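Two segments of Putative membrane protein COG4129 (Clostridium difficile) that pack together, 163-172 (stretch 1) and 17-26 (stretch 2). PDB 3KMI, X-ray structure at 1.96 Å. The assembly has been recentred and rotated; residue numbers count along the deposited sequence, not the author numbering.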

# COMPACT_ATOMS: atom_id res chain seq x y z
N GLU A 163 6.22 -0.45 -1.62
CA GLU A 163 5.36 -1.61 -1.33
C GLU A 163 6.15 -2.68 -0.55
O GLU A 163 5.66 -3.23 0.45
CB GLU A 163 4.80 -2.21 -2.63
CG GLU A 163 3.84 -1.27 -3.36
CD GLU A 163 2.61 -0.88 -2.51
OE1 GLU A 163 2.04 -1.71 -1.76
OE2 GLU A 163 2.21 0.30 -2.61
N LEU A 164 7.40 -2.89 -0.95
CA LEU A 164 8.24 -3.87 -0.28
C LEU A 164 8.52 -3.54 1.18
O LEU A 164 8.70 -4.44 1.98
CB LEU A 164 9.55 -4.09 -1.05
CG LEU A 164 9.43 -4.90 -2.35
CD1 LEU A 164 10.85 -4.90 -2.99
CD2 LEU A 164 8.99 -6.37 -2.07
N LYS A 165 8.60 -2.26 1.53
CA LYS A 165 8.83 -1.91 2.93
C LYS A 165 7.66 -2.39 3.78
O LYS A 165 7.85 -3.00 4.82
CB LYS A 165 9.03 -0.40 3.11
CG LYS A 165 9.53 -0.00 4.49
CD LYS A 165 9.76 1.52 4.55
CE LYS A 165 10.31 1.96 5.89
NZ LYS A 165 10.63 3.40 5.80
N GLN A 166 6.45 -2.10 3.32
CA GLN A 166 5.27 -2.55 4.06
C GLN A 166 5.16 -4.07 4.07
O GLN A 166 4.80 -4.63 5.07
CB GLN A 166 3.97 -1.93 3.57
CG GLN A 166 2.85 -2.17 4.62
CD GLN A 166 3.21 -1.62 6.04
OE1 GLN A 166 3.61 -0.45 6.20
NE2 GLN A 166 3.02 -2.45 7.07
N PHE A 167 5.49 -4.74 2.95
CA PHE A 167 5.57 -6.20 2.93
C PHE A 167 6.48 -6.78 4.03
O PHE A 167 6.12 -7.74 4.73
CB PHE A 167 6.05 -6.70 1.55
CG PHE A 167 5.99 -8.19 1.40
CD1 PHE A 167 4.85 -8.79 0.85
CD2 PHE A 167 7.04 -9.01 1.86
CE1 PHE A 167 4.77 -10.13 0.71
CE2 PHE A 167 6.97 -10.36 1.75
CZ PHE A 167 5.82 -10.94 1.16
N LEU A 168 7.65 -6.17 4.22
CA LEU A 168 8.60 -6.67 5.20
C LEU A 168 8.13 -6.37 6.62
O LEU A 168 8.35 -7.18 7.51
CB LEU A 168 10.02 -6.11 4.98
CG LEU A 168 10.75 -6.61 3.73
CD1 LEU A 168 11.96 -5.71 3.37
CD2 LEU A 168 11.21 -8.10 3.86
N VAL A 169 7.46 -5.23 6.81
CA VAL A 169 6.92 -4.87 8.12
C VAL A 169 5.86 -5.89 8.49
O VAL A 169 5.79 -6.33 9.66
CB VAL A 169 6.36 -3.44 8.14
CG1 VAL A 169 5.52 -3.17 9.42
CG2 VAL A 169 7.50 -2.43 7.98
N ASN A 170 5.04 -6.24 7.50
CA ASN A 170 3.96 -7.22 7.65
C ASN A 170 4.50 -8.62 7.94
O ASN A 170 3.96 -9.33 8.79
CB ASN A 170 3.06 -7.28 6.38
CG ASN A 170 2.08 -6.11 6.30
OD1 ASN A 170 1.84 -5.42 7.27
ND2 ASN A 170 1.52 -5.87 5.11
N ARG A 171 5.55 -9.02 7.25
CA ARG A 171 6.07 -10.37 7.42
C ARG A 171 6.71 -10.50 8.82
O ARG A 171 6.58 -11.53 9.47
CB ARG A 171 7.05 -10.75 6.31
CG ARG A 171 7.61 -12.19 6.46
CD ARG A 171 7.99 -12.79 5.15
NE ARG A 171 6.84 -13.24 4.38
CZ ARG A 171 6.91 -13.98 3.28
NH1 ARG A 171 8.10 -14.38 2.81
NH2 ARG A 171 5.78 -14.36 2.66
N LYS A 172 7.34 -9.42 9.27
CA LYS A 172 7.92 -9.34 10.60
C LYS A 172 6.84 -9.40 11.69
O LYS A 172 7.02 -10.10 12.69
CB LYS A 172 8.79 -8.10 10.70
CG LYS A 172 9.70 -8.04 11.89
CD LYS A 172 10.71 -6.93 11.66
CE LYS A 172 11.59 -6.78 12.87
NZ LYS A 172 11.08 -5.69 13.71
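Stretch 2 17-26: LQEEVSIVLI

Stretch 2, like stretch 1, is helical from end to end, and each helix extends beyond its stretch in both directions. Phi and psi in 17-26 stay close to -60° and -40°, and the i to i+4 backbone ladder runs from V21 N to L17 O (2.9 Å) as far as I26 N to S22 O (2.8 Å). The two helices run nearly antiparallel: their N-to-C directions make an angle of 162°, with a signed crossing angle of -162°. Their axes come no closer than 13.0 Å, a wide spacing, which the long side chains of F167 and R171 do much to bridge. The antiparallel register places the start of stretch 2 beside the end of stretch 1. Thus the CA of R171 lies 8.6 Å from the CA of Q18, and the CA of F167 lies 10.0 Å from the CA of L25.

Because a helix turns about 100° per residue, only one side of each can face the other. In stretch 1 the contact comes from L164, F167 and R171, spaced three and four apart; in stretch 2 it comes from Q18, V21, S22 and L25, where V21 and S22 are neighbours and Q18 and L25 lie a turn to each side in sequence. Together they bury 305 Å², a modest area in keeping with the separation of the axes.

F167 points toward stretch 2, and its chi1 of -172° (t) carries the ring out into the gap. A flat aromatic ring suits this place, since it is long enough to span the space and offers both a face and an edge for packing. V21, also pointing toward its partner, fits its compact branched side chain at the ring edge, with V21 CG1 3.6 Å from F167 CE1. L25 lies one turn farther along and places CD1 over one face of the ring; its closest atom to the ring is CD2, 3.9 Å from F167 CE2. The forked end of L25, with chi1 t and chi2 p, can also meet L164, whose CD2 lies 4.3 Å from L25 CD1. The CA-to-CB bond of L164 points sideways, but the end of its side chain comes nearer, extending the apolar patch.

At the other end the contact turns polar. The CA-to-CB bond of R171 also points sideways, yet its long chain brings the guanidinium across to S22. R171 NH1 and NH2 both donate hydrogen bonds to S22 OG, at 3.0 and 2.9 Å, so that the hydroxyl lies at the edge of the guanidinium, near its plane, where the N-H groups point. A small serine suits this position: its short side chain holds an acceptor close to its own helix, and the arginine supplies the reach. Q18 offers methylenes to lie over one guanidinium face, with Q18 CG 3.6 Å from R171 NH2, while V21 CG1 approaches the same NH2 obliquely at 3.5 Å. Finally, the Q18 amide holds a water that bridges the helices, donating to Q18 OE1 at 3.2 Å and to R171 O at 3.1 Å.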

# COMPACT_ATOMS: atom_id res chain seq x y z
N LEU A 17 -0.44 -20.33 4.11
CA LEU A 17 -0.74 -19.00 3.56
C LEU A 17 0.54 -18.19 3.30
O LEU A 17 0.68 -17.58 2.25
CB LEU A 17 -1.66 -18.20 4.50
CG LEU A 17 -3.12 -18.67 4.47
CD1 LEU A 17 -3.78 -18.41 5.81
CD2 LEU A 17 -3.87 -17.98 3.34
N GLN A 18 1.45 -18.18 4.26
CA GLN A 18 2.74 -17.54 4.06
C GLN A 18 3.49 -18.10 2.84
O GLN A 18 4.09 -17.36 2.08
CB GLN A 18 3.61 -17.63 5.30
CG GLN A 18 4.96 -16.90 5.14
CD GLN A 18 5.79 -16.91 6.41
OE1 GLN A 18 5.39 -16.35 7.43
NE2 GLN A 18 6.97 -17.53 6.34
N GLU A 19 3.48 -19.42 2.71
CA GLU A 19 4.15 -20.08 1.60
C GLU A 19 3.50 -19.64 0.28
O GLU A 19 4.20 -19.34 -0.66
CB GLU A 19 4.11 -21.60 1.79
CG GLU A 19 4.82 -22.05 3.08
CD GLU A 19 4.67 -23.56 3.41
OE1 GLU A 19 3.88 -24.27 2.77
OE2 GLU A 19 5.35 -24.01 4.35
N GLU A 20 2.18 -19.56 0.23
CA GLU A 20 1.50 -19.07 -0.97
C GLU A 20 1.76 -17.61 -1.31
O GLU A 20 1.86 -17.26 -2.48
CB GLU A 20 -0.00 -19.43 -0.97
CG GLU A 20 -0.13 -20.96 -1.11
CD GLU A 20 -1.56 -21.48 -1.11
OE1 GLU A 20 -2.50 -20.66 -1.09
OE2 GLU A 20 -1.71 -22.72 -1.11
N VAL A 21 1.87 -16.78 -0.29
CA VAL A 21 2.26 -15.38 -0.47
C VAL A 21 3.66 -15.34 -1.11
O VAL A 21 3.90 -14.60 -2.07
CB VAL A 21 2.31 -14.64 0.92
CG1 VAL A 21 3.01 -13.31 0.78
CG2 VAL A 21 0.84 -14.48 1.51
N SER A 22 4.54 -16.17 -0.61
CA SER A 22 5.94 -16.11 -1.09
C SER A 22 6.01 -16.56 -2.54
O SER A 22 6.75 -15.99 -3.35
CB SER A 22 6.84 -16.98 -0.23
OG SER A 22 6.89 -16.50 1.11
N ILE A 23 5.21 -17.58 -2.86
CA ILE A 23 5.15 -18.07 -4.24
C ILE A 23 4.78 -16.94 -5.23
O ILE A 23 5.41 -16.80 -6.27
CB ILE A 23 4.15 -19.25 -4.39
CG1 ILE A 23 4.78 -20.52 -3.81
CG2 ILE A 23 3.85 -19.49 -5.85
CD1 ILE A 23 3.80 -21.73 -3.62
N VAL A 24 3.76 -16.16 -4.89
CA VAL A 24 3.31 -15.06 -5.74
C VAL A 24 4.42 -14.00 -5.76
O VAL A 24 4.67 -13.41 -6.78
CB VAL A 24 1.96 -14.44 -5.24
CG1 VAL A 24 1.61 -13.18 -6.07
CG2 VAL A 24 0.82 -15.47 -5.31
N LEU A 25 5.04 -13.73 -4.61
CA LEU A 25 6.13 -12.75 -4.58
C LEU A 25 7.27 -13.12 -5.54
O LEU A 25 7.79 -12.28 -6.29
CB LEU A 25 6.63 -12.58 -3.12
CG LEU A 25 7.67 -11.48 -2.94
CD1 LEU A 25 7.02 -10.07 -3.00
CD2 LEU A 25 8.44 -11.62 -1.59
N ILE A 26 7.66 -14.39 -5.52
CA ILE A 26 8.72 -14.86 -6.41
C ILE A 26 8.28 -14.77 -7.89
O ILE A 26 9.09 -14.45 -8.77
CB ILE A 26 9.12 -16.31 -6.02
CG1 ILE A 26 9.83 -16.30 -4.66
CG2 ILE A 26 9.95 -16.97 -7.09
CD1 ILE A 26 9.72 -17.63 -3.86
O HOH W 1 7.19 -14.53 9.28